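Local atomic coordinates of catalytic domain of the nuclear inclusion protein A (nia) (Tobacco etch virus, PDB entry 1LVM), a protein that cleaves peptides at specific sequences as the chymotrypsin-type cysteine protease of the virus, and is bound here to a peptide product. Residues D18-S23 and M129-S134; I50-L55 and V172-A177; K107-Q112 and T166-I171; L119-F124 and C159-V164. The protein carries 1 engineered substitution. All coordinates share one frame; numbering follows the deposited sequence.

Interaction 1. Residues D18-S23 and M129-S134; sequences DYNPIS and MSSMVS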
# COMPACT_ATOMS: atom_id res chain seq x y z
N ASP A 18 -16.06 -9.86 -4.18
CA ASP A 18 -16.46 -8.54 -3.72
C ASP A 18 -15.18 -7.89 -3.15
O ASP A 18 -14.70 -8.33 -2.12
CB ASP A 18 -17.49 -8.67 -2.58
CG ASP A 18 -18.10 -7.36 -2.22
OD1 ASP A 18 -17.55 -6.32 -2.63
OD2 ASP A 18 -19.16 -7.37 -1.54
N TYR A 19 -14.67 -6.84 -3.80
CA TYR A 19 -13.45 -6.20 -3.35
C TYR A 19 -13.80 -4.99 -2.52
O TYR A 19 -12.91 -4.26 -2.08
CB TYR A 19 -12.58 -5.79 -4.58
CG TYR A 19 -11.99 -6.95 -5.29
CD1 TYR A 19 -10.85 -7.59 -4.80
CD2 TYR A 19 -12.60 -7.49 -6.47
CE1 TYR A 19 -10.33 -8.70 -5.45
CE2 TYR A 19 -12.05 -8.63 -7.09
CZ TYR A 19 -10.96 -9.20 -6.60
OH TYR A 19 -10.40 -10.34 -7.20
N ASN A 20 -15.09 -4.73 -2.32
CA ASN A 20 -15.47 -3.54 -1.55
C ASN A 20 -14.98 -3.56 -0.11
O ASN A 20 -14.69 -2.49 0.42
CB ASN A 20 -16.97 -3.35 -1.67
CG ASN A 20 -17.35 -3.00 -3.11
OD1 ASN A 20 -17.11 -1.86 -3.60
ND2 ASN A 20 -17.92 -3.99 -3.81
N PRO A 21 -14.87 -4.75 0.52
CA PRO A 21 -14.39 -4.74 1.90
C PRO A 21 -12.94 -4.24 1.94
O PRO A 21 -12.50 -3.65 2.92
CB PRO A 21 -14.49 -6.20 2.32
CG PRO A 21 -15.76 -6.68 1.55
CD PRO A 21 -15.51 -6.05 0.19
N ILE A 22 -12.18 -4.51 0.89
CA ILE A 22 -10.82 -3.98 0.84
C ILE A 22 -10.84 -2.51 0.44
O ILE A 22 -10.22 -1.63 1.10
CB ILE A 22 -9.93 -4.78 -0.17
CG1 ILE A 22 -9.59 -6.13 0.40
CG2 ILE A 22 -8.64 -3.99 -0.44
CD1 ILE A 22 -8.95 -7.11 -0.62
N SER A 23 -11.56 -2.16 -0.63
CA SER A 23 -11.50 -0.75 -1.06
C SER A 23 -12.09 0.18 -0.04
O SER A 23 -11.67 1.33 0.02
CB SER A 23 -12.22 -0.53 -2.43
OG SER A 23 -13.48 -1.05 -2.35
N MET A 129 -16.90 7.78 -2.53
CA MET A 129 -15.77 6.98 -2.94
C MET A 129 -16.28 5.67 -3.54
O MET A 129 -17.19 5.05 -3.01
CB MET A 129 -14.89 6.67 -1.73
CG MET A 129 -15.69 6.03 -0.60
SD MET A 129 -14.71 5.53 0.84
CE MET A 129 -14.27 3.86 0.41
N SER A 130 -15.69 5.27 -4.65
CA SER A 130 -16.03 4.06 -5.36
C SER A 130 -14.81 3.13 -5.57
O SER A 130 -13.72 3.59 -5.94
CB SER A 130 -16.58 4.42 -6.72
OG SER A 130 -15.64 5.32 -7.27
N SER A 131 -15.02 1.83 -5.33
CA SER A 131 -14.03 0.79 -5.52
C SER A 131 -13.65 0.52 -6.99
O SER A 131 -14.54 0.53 -7.84
CB SER A 131 -14.59 -0.46 -4.91
OG SER A 131 -15.82 -0.78 -5.51
N MET A 132 -12.36 0.20 -7.26
CA MET A 132 -11.89 -0.04 -8.62
C MET A 132 -10.97 -1.24 -8.60
O MET A 132 -10.25 -1.40 -7.63
CB MET A 132 -11.18 1.22 -9.08
CG MET A 132 -12.10 2.44 -8.89
SD MET A 132 -11.37 4.01 -9.47
CE MET A 132 -10.88 3.67 -10.86
N VAL A 133 -11.03 -2.09 -9.65
CA VAL A 133 -10.23 -3.31 -9.70
C VAL A 133 -9.65 -3.39 -11.08
O VAL A 133 -10.32 -3.12 -12.09
CB VAL A 133 -11.10 -4.55 -9.52
CG1 VAL A 133 -10.22 -5.79 -9.18
CG2 VAL A 133 -12.05 -4.30 -8.38
N SER A 134 -8.39 -3.80 -11.13
CA SER A 134 -7.68 -3.83 -12.39
C SER A 134 -7.78 -5.20 -12.99
O SER A 134 -8.33 -6.13 -12.43
CB SER A 134 -6.18 -3.52 -12.15
OG SER A 134 -5.57 -4.68 -11.60
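Ser131 OG donates to Asn20 OD1 in a short hydrogen bond of 2.5 Å, the polar bond that fastens the turn and one-turn helix 18-23 to strand 130-133. The donor comes in tilted 33° from the carbonyl plane of the Asn20 amide. The other end of the same amide turns back: Asn20 ND2 and Asn20 N both donate to Asp18 OD1, at 2.6 and 2.9 Å, reaching it from opposite faces of the carboxylate. An aspartate ahead of a helix suits this capping bond, and an asparagine, with donor and acceptor on one flat group, can serve Asp18 and Ser131 together.

The tight part lies at Ser23, where small serines let helix and strand come close; the spacing of 3.4 Å between Ser23 CB and Ser131 CB is strained, and as doubtful as the position of the Ser23 hydroxyl. Ser23 O is held by Thr122 OG1 of the neighbouring strand 116-123. The more open side is formed by exposed Asn20 and Val133. There Val133 CG1 sits 3.9 Å above one face of the Tyr19 ring, displaced toward its rim, and Val133 CG2 approaches Tyr19 CD2 at 3.8 Å. The branched valine gives the ring two methyls to rest against. Met129 CE brushes Ser23 O at 3.6 Å, but this side chain is poorly ordered.

Ile22 packs on Pro162 and Val164, so the short helix lies against the outside of the second β-barrel of a chymotrypsin-like fold.

Interaction 2. Residues I50-L55 and V172-A177; sequences ITNKHL and VGIHSA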
# COMPACT_ATOMS: atom_id res chain seq x y z
N ILE A 50 -1.67 1.13 6.87
CA ILE A 50 -0.46 0.44 6.33
C ILE A 50 -0.18 1.17 5.05
O ILE A 50 -1.09 1.32 4.23
CB ILE A 50 -0.77 -1.05 6.00
CG1 ILE A 50 -1.09 -1.81 7.29
CG2 ILE A 50 0.49 -1.72 5.31
CD1 ILE A 50 -2.02 -2.94 7.11
N THR A 51 1.04 1.65 4.87
CA THR A 51 1.35 2.42 3.66
C THR A 51 2.85 2.34 3.33
O THR A 51 3.60 1.53 3.95
CB THR A 51 0.86 3.88 3.79
OG1 THR A 51 1.00 4.55 2.54
CG2 THR A 51 1.68 4.69 4.90
N ASN A 52 3.27 3.11 2.35
CA ASN A 52 4.69 3.05 1.94
C ASN A 52 5.58 3.82 2.92
O ASN A 52 5.23 4.91 3.34
CB ASN A 52 4.86 3.72 0.57
CG ASN A 52 3.99 3.08 -0.49
OD1 ASN A 52 2.79 3.41 -0.62
ND2 ASN A 52 4.59 2.17 -1.25
N LYS A 53 6.75 3.28 3.23
CA LYS A 53 7.68 3.96 4.08
C LYS A 53 8.10 5.28 3.40
O LYS A 53 8.35 6.28 4.09
CB LYS A 53 8.92 3.03 4.27
CG LYS A 53 9.82 3.37 5.44
CD LYS A 53 11.03 2.43 5.51
CE LYS A 53 10.69 1.09 6.21
NZ LYS A 53 11.88 0.17 6.11
N HIS A 54 8.16 5.36 2.06
CA HIS A 54 8.63 6.60 1.45
C HIS A 54 7.68 7.76 1.61
O HIS A 54 8.00 8.87 1.25
CB HIS A 54 9.07 6.42 -0.01
CG HIS A 54 7.96 6.27 -0.97
ND1 HIS A 54 7.49 5.04 -1.35
CD2 HIS A 54 7.19 7.20 -1.62
CE1 HIS A 54 6.49 5.21 -2.19
NE2 HIS A 54 6.28 6.51 -2.38
N LEU A 55 6.51 7.52 2.16
CA LEU A 55 5.60 8.63 2.47
C LEU A 55 6.38 9.59 3.43
O LEU A 55 6.11 10.80 3.50
CB LEU A 55 4.39 8.06 3.25
CG LEU A 55 3.38 9.11 3.76
CD1 LEU A 55 2.87 9.98 2.59
CD2 LEU A 55 2.20 8.40 4.41
N VAL A 172 -1.49 -9.24 -0.74
CA VAL A 172 -0.14 -9.79 -0.72
C VAL A 172 0.94 -8.72 -0.83
O VAL A 172 2.15 -9.04 -0.84
CB VAL A 172 0.07 -10.86 -1.83
CG1 VAL A 172 -0.93 -12.04 -1.64
CG2 VAL A 172 -0.05 -10.19 -3.29
N GLY A 173 0.52 -7.47 -0.96
CA GLY A 173 1.53 -6.39 -1.00
C GLY A 173 0.95 -5.07 -1.37
O GLY A 173 -0.29 -4.98 -1.56
N ILE A 174 1.81 -4.04 -1.52
CA ILE A 174 1.33 -2.73 -1.90
C ILE A 174 2.16 -2.16 -3.03
O ILE A 174 3.35 -2.34 -3.07
CB ILE A 174 1.36 -1.71 -0.69
CG1 ILE A 174 2.81 -1.52 -0.17
CG2 ILE A 174 0.46 -2.27 0.49
CD1 ILE A 174 2.78 -0.44 1.02
N HIS A 175 1.52 -1.45 -3.94
CA HIS A 175 2.29 -0.94 -5.09
C HIS A 175 3.38 0.04 -4.61
O HIS A 175 3.12 0.90 -3.78
CB HIS A 175 1.38 -0.22 -6.06
CG HIS A 175 2.13 0.33 -7.25
ND1 HIS A 175 2.87 -0.49 -8.08
CD2 HIS A 175 2.34 1.59 -7.67
CE1 HIS A 175 3.51 0.26 -8.95
NE2 HIS A 175 3.21 1.52 -8.73
N SER A 176 4.59 -0.05 -5.18
CA SER A 176 5.67 0.87 -4.77
C SER A 176 6.39 1.60 -5.88
O SER A 176 6.61 2.83 -5.83
CB SER A 176 6.79 0.13 -4.00
OG SER A 176 6.43 -0.17 -2.68
N ALA A 177 6.72 0.88 -6.94
CA ALA A 177 7.61 1.57 -7.89
C ALA A 177 7.60 1.02 -9.31
O ALA A 177 6.99 0.01 -9.57
CB ALA A 177 9.08 1.45 -7.31
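The flat amide of Asn52 meets strand 172-177 at its nitrogen edge, where Asn52 ND2 donates to His175 O at 3.2 Å. The bond is nearly straight at 170°, with the acceptor in the amide plane. Asparagine suits the place because its NH2 can serve two buried acceptors, His175 O and Asp89 OD2, which together hold the amide nitrogen. The His54 ring comes within 4.4 Å of Ser176 O through CE1, and stacks with an aromatic side chain of the bound peptide. Over one face of the His175 ring lies Ala177 N, 3.8 Å above the plane, while His175 NE2 bonds a polar side chain of the peptide.

The contact spans the cleft between the two barrels of the chymotrypsin-like fold. His54, Asp89 and Cys159 probably form the catalytic triad; Asp89 OD1 also accepts from His54 N. Strand 171-179 has a classic β bulge at Ser176 and Ala177, and Ala177 pairs with the peptide in an antiparallel ladder.

Toward Thr51 the contact is apolar. Ile174 CG1 lies between the backbone N and the carbonyl carbon (chi1 61°), and the extended chain carries Ile174 CD1 to 3.6 Å from Thr51 C. Ser176 OG bonds Thr188 and Asp89.

Interaction 3. Residues K107-Q112 and T166-I171; sequences KFREPQ and TRDGFI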
# COMPACT_ATOMS: atom_id res chain seq x y z
N LYS A 107 -7.31 -9.83 5.35
CA LYS A 107 -6.31 -10.85 5.52
C LYS A 107 -5.15 -10.52 4.57
O LYS A 107 -5.38 -10.11 3.42
CB LYS A 107 -6.86 -12.25 5.19
CG LYS A 107 -8.10 -12.69 6.04
CD LYS A 107 -7.71 -12.91 7.48
CE LYS A 107 -8.92 -13.22 8.37
NZ LYS A 107 -8.56 -13.14 9.83
N PHE A 108 -3.92 -10.65 5.12
CA PHE A 108 -2.68 -10.38 4.41
C PHE A 108 -1.81 -11.64 4.49
O PHE A 108 -1.80 -12.32 5.51
CB PHE A 108 -1.87 -9.25 5.07
CG PHE A 108 -2.57 -7.93 5.16
CD1 PHE A 108 -3.51 -7.71 6.16
CD2 PHE A 108 -2.25 -6.86 4.28
CE1 PHE A 108 -4.10 -6.48 6.27
CE2 PHE A 108 -2.83 -5.65 4.41
CZ PHE A 108 -3.77 -5.45 5.41
N ARG A 109 -1.07 -11.93 3.44
CA ARG A 109 -0.10 -13.03 3.48
C ARG A 109 0.98 -12.74 2.44
O ARG A 109 0.84 -11.82 1.60
CB ARG A 109 -0.74 -14.40 3.18
CG ARG A 109 -1.27 -14.40 1.71
CD ARG A 109 -1.65 -15.84 1.27
NE ARG A 109 -2.47 -15.83 0.07
CZ ARG A 109 -1.99 -15.71 -1.17
NH1 ARG A 109 -0.67 -15.57 -1.44
NH2 ARG A 109 -2.85 -15.73 -2.16
N GLU A 110 2.09 -13.49 2.53
CA GLU A 110 3.15 -13.34 1.55
C GLU A 110 2.65 -13.81 0.19
O GLU A 110 1.87 -14.71 0.11
CB GLU A 110 4.35 -14.20 1.91
CG GLU A 110 4.93 -13.84 3.31
CD GLU A 110 6.26 -14.54 3.54
OE1 GLU A 110 7.28 -14.01 3.09
OE2 GLU A 110 6.25 -15.62 4.15
N PRO A 111 3.12 -13.17 -0.89
CA PRO A 111 2.73 -13.54 -2.25
C PRO A 111 3.34 -14.92 -2.56
O PRO A 111 4.23 -15.35 -1.87
CB PRO A 111 3.32 -12.41 -3.11
CG PRO A 111 4.45 -11.85 -2.30
CD PRO A 111 3.96 -11.94 -0.86
N GLN A 112 2.80 -15.60 -3.56
CA GLN A 112 3.26 -16.93 -3.97
C GLN A 112 3.64 -16.85 -5.42
O GLN A 112 2.94 -16.29 -6.24
CB GLN A 112 2.13 -17.93 -3.72
CG GLN A 112 1.88 -18.04 -2.20
CD GLN A 112 0.64 -18.82 -1.81
OE1 GLN A 112 -0.08 -19.35 -2.66
NE2 GLN A 112 0.38 -18.89 -0.50
N THR A 166 -6.37 -13.23 -6.62
CA THR A 166 -7.73 -13.52 -7.08
C THR A 166 -8.07 -14.90 -6.54
O THR A 166 -9.23 -15.30 -6.51
CB THR A 166 -7.84 -13.48 -8.67
OG1 THR A 166 -6.97 -14.49 -9.20
CG2 THR A 166 -7.40 -12.11 -9.22
N ARG A 167 -7.06 -15.63 -6.08
CA ARG A 167 -7.34 -16.97 -5.54
C ARG A 167 -8.05 -16.96 -4.21
O ARG A 167 -8.99 -17.72 -4.05
CB ARG A 167 -6.08 -17.80 -5.35
CG ARG A 167 -6.42 -19.29 -5.12
CD ARG A 167 -5.15 -20.13 -4.93
NE ARG A 167 -4.29 -19.56 -3.90
CZ ARG A 167 -4.48 -19.70 -2.59
NH1 ARG A 167 -5.49 -20.42 -2.09
NH2 ARG A 167 -3.65 -19.10 -1.75
N ASP A 168 -7.64 -16.11 -3.26
CA ASP A 168 -8.28 -16.14 -1.97
C ASP A 168 -8.66 -14.78 -1.44
O ASP A 168 -9.16 -14.67 -0.32
CB ASP A 168 -7.37 -16.92 -0.98
CG ASP A 168 -6.02 -16.24 -0.76
OD1 ASP A 168 -5.82 -15.14 -1.31
OD2 ASP A 168 -5.17 -16.83 -0.06
N GLY A 169 -8.45 -13.73 -2.25
CA GLY A 169 -8.85 -12.38 -1.81
C GLY A 169 -7.93 -11.77 -0.73
O GLY A 169 -8.24 -10.73 -0.17
N PHE A 170 -6.81 -12.43 -0.46
CA PHE A 170 -5.86 -11.87 0.55
C PHE A 170 -5.00 -10.79 -0.13
O PHE A 170 -4.65 -10.88 -1.33
CB PHE A 170 -4.91 -12.93 1.05
CG PHE A 170 -5.50 -13.88 2.07
CD1 PHE A 170 -6.82 -14.34 1.97
CD2 PHE A 170 -4.71 -14.34 3.09
CE1 PHE A 170 -7.33 -15.30 2.92
CE2 PHE A 170 -5.21 -15.28 4.04
CZ PHE A 170 -6.53 -15.76 3.94
N ILE A 171 -4.60 -9.81 0.67
CA ILE A 171 -3.71 -8.74 0.21
C ILE A 171 -2.26 -9.28 0.36
O ILE A 171 -1.88 -9.78 1.45
CB ILE A 171 -3.90 -7.52 1.08
CG1 ILE A 171 -5.31 -6.95 0.76
CG2 ILE A 171 -2.87 -6.35 0.68
CD1 ILE A 171 -5.62 -5.79 1.85
O HOH W 1 -8.57 -9.58 2.58
O HOH W 2 -1.95 -18.31 -4.44
O HOH W 3 -2.30 -19.74 1.12
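Arg109 and Asp168 reach toward each other tip to tip, the guanidinium gripping the carboxylate side-on with its plane turned 57° from it. Arg109 NE meets the syn lone pair of Asp168 OD2 at 2.9 Å, and Arg109 NH2 reaches Asp168 OD1 from above the carboxylate plane at 3.1 Å. From the opposite face Phe170 N takes the same OD1, closing an Asx turn; the positive phi of Gly169 within it favours glycine. The Phe170 ring lies between two groups: Lys107 CB sits over the centre of one face, 3.5 Å above it, and Asp168 OD2 is above the rim of the other.

Segment 107-112, linking the two barrels, thus meets the turn between strands 162-165 and 171-179 of the second. A single β bridge pairs Phe108 with Ile171: Ile171 N bonds Lys107 O at 2.9 Å and Arg109 N bonds Ile171 O at 3.0 Å. Their side chains point the same way side by side, Phe108 CD2 being 3.7 Å from Ile171 CB.

Arg167 NH2 lies over one face of the Arg109 guanidinium, 3.5 Å from Arg109 NH2. This closeness of like charges is probably eased by Asp168, and by Glu115, which salt-bridges Arg109. A water links Gln112 OE1 to Arg167 NE.

Interaction 4. Residues L119-F124 and C159-V164; sequences LVTTNF and CGSPLV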
# COMPACT_ATOMS: atom_id res chain seq x y z
N LEU A 119 -4.92 -5.28 -8.84
CA LEU A 119 -4.69 -4.09 -8.07
C LEU A 119 -6.02 -3.46 -7.77
O LEU A 119 -6.83 -3.19 -8.66
CB LEU A 119 -3.83 -3.12 -8.88
CG LEU A 119 -3.41 -1.82 -8.18
CD1 LEU A 119 -2.39 -2.12 -7.14
CD2 LEU A 119 -2.80 -0.86 -9.16
N VAL A 120 -6.22 -3.13 -6.50
CA VAL A 120 -7.48 -2.56 -6.03
C VAL A 120 -7.31 -1.18 -5.53
O VAL A 120 -6.35 -0.90 -4.83
CB VAL A 120 -8.07 -3.47 -4.90
CG1 VAL A 120 -9.42 -2.78 -4.27
CG2 VAL A 120 -8.43 -4.83 -5.58
N THR A 121 -8.22 -0.28 -5.93
CA THR A 121 -8.13 1.06 -5.46
C THR A 121 -9.52 1.59 -5.15
O THR A 121 -10.50 0.88 -5.23
CB THR A 121 -7.39 1.96 -6.50
OG1 THR A 121 -8.12 2.10 -7.72
CG2 THR A 121 -6.04 1.33 -6.84
N THR A 122 -9.58 2.87 -4.79
CA THR A 122 -10.83 3.52 -4.44
C THR A 122 -10.75 4.91 -5.12
O THR A 122 -9.70 5.57 -5.11
CB THR A 122 -10.96 3.75 -2.89
OG1 THR A 122 -10.88 2.49 -2.22
CG2 THR A 122 -12.32 4.33 -2.54
N ASN A 123 -11.86 5.31 -5.70
CA ASN A 123 -11.95 6.62 -6.32
C ASN A 123 -12.63 7.57 -5.33
O ASN A 123 -13.83 7.40 -4.97
CB ASN A 123 -12.76 6.54 -7.62
CG ASN A 123 -12.67 7.82 -8.44
OD1 ASN A 123 -12.07 8.79 -8.01
ND2 ASN A 123 -13.26 7.81 -9.62
N PHE A 124 -11.86 8.58 -4.90
CA PHE A 124 -12.31 9.60 -3.96
C PHE A 124 -12.86 10.87 -4.61
O PHE A 124 -13.58 11.65 -3.97
CB PHE A 124 -11.17 9.97 -3.02
CG PHE A 124 -10.91 8.94 -1.99
CD1 PHE A 124 -11.85 8.73 -0.97
CD2 PHE A 124 -9.72 8.19 -1.99
CE1 PHE A 124 -11.62 7.81 0.06
CE2 PHE A 124 -9.49 7.25 -0.95
CZ PHE A 124 -10.44 7.07 0.08
N CYS A 159 0.86 4.55 -5.48
CA CYS A 159 1.63 3.79 -4.52
C CYS A 159 0.72 3.52 -3.33
O CYS A 159 -0.12 4.36 -3.04
CB CYS A 159 2.74 4.62 -3.96
SG CYS A 159 4.08 4.65 -5.18
N GLY A 160 0.95 2.39 -2.66
CA GLY A 160 0.19 2.03 -1.48
C GLY A 160 -1.07 1.25 -1.73
O GLY A 160 -1.70 0.72 -0.77
N SER A 161 -1.44 1.17 -3.02
CA SER A 161 -2.68 0.43 -3.36
C SER A 161 -2.41 -1.05 -3.16
O SER A 161 -1.35 -1.53 -3.56
CB SER A 161 -3.10 0.71 -4.81
OG SER A 161 -3.38 2.09 -5.07
N PRO A 162 -3.37 -1.82 -2.59
CA PRO A 162 -3.13 -3.26 -2.37
C PRO A 162 -3.14 -4.13 -3.64
O PRO A 162 -3.94 -3.87 -4.52
CB PRO A 162 -4.31 -3.70 -1.46
CG PRO A 162 -5.43 -2.72 -1.89
CD PRO A 162 -4.66 -1.39 -2.01
N LEU A 163 -2.24 -5.12 -3.68
CA LEU A 163 -2.20 -6.12 -4.75
C LEU A 163 -2.96 -7.22 -4.04
O LEU A 163 -2.62 -7.54 -2.91
CB LEU A 163 -0.75 -6.58 -5.05
CG LEU A 163 -0.02 -5.70 -6.08
CD1 LEU A 163 -0.94 -5.48 -7.33
CD2 LEU A 163 0.26 -4.35 -5.47
N VAL A 164 -4.00 -7.78 -4.67
CA VAL A 164 -4.87 -8.79 -4.08
C VAL A 164 -4.89 -10.08 -4.93
O VAL A 164 -4.99 -10.01 -6.15
CB VAL A 164 -6.37 -8.24 -4.01
CG1 VAL A 164 -7.23 -9.19 -3.19
CG2 VAL A 164 -6.40 -6.83 -3.36
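Leu119 has CG anti to its backbone N (chi1 -177°), which sends Leu119 CD1 across to Leu163 CD1 at 3.7 Å and to Pro162 O at 3.5 Å. In Val120, CG1 takes that anti place (chi1 175°), and CG2, anti to the carbonyl carbon, meets Val164 CG2 at 3.6 Å. Leucine and valine suit a buried seam where methyl groups meet across the strands.

Between them Val120 N donates to Pro162 O, 3.1 Å away and almost along the C=O axis, with an angle of 173° at the hydrogen. Beside it Leu119 and Leu163 form an antiparallel, non-hydrogen-bonded pair. Strands 116-123 and 162-165 are the two ends of the six-strand order of the second barrel, and their pairing here closes it.

The pairing stops at Pro162, which has no N-H to return a bond: Val120 O is left buried without a polar partner, with Pro162 CD at 3.3 Å. Ser161 CB lies beside this oxygen, while Thr121 CG2 comes within 3.3 Å of Ser161 OG, whose own bond is to Gln158 O. Gly160, at backbone angles that call for glycine, turns the chain between Ser161 and Cys159, probably the catalytic nucleophile, which packs on a polar side chain of the bound peptide.

From the N terminus, segment 18-23, with helix 20-23, packs on strand 130-142, so interaction 1 closes a loop that takes in most of the first barrel. The first barrel's segment 50-55 then finds strand 171-179 in interaction 2, tying the two barrels together across the cleft. Segment 107-112, leading on to the second barrel, joins its turn in interaction 3, and strand 116-123 meets 162-165 in interaction 4. Interaction 4 lies within interaction 3, which lies within interaction 2, like brackets in a sentence; interaction 1 crosses all three. Interactions 1 and 4 share neighbouring strands 116-123 and 130-142, and interactions 2 and 4 the neighbours 162-165 and 171-179.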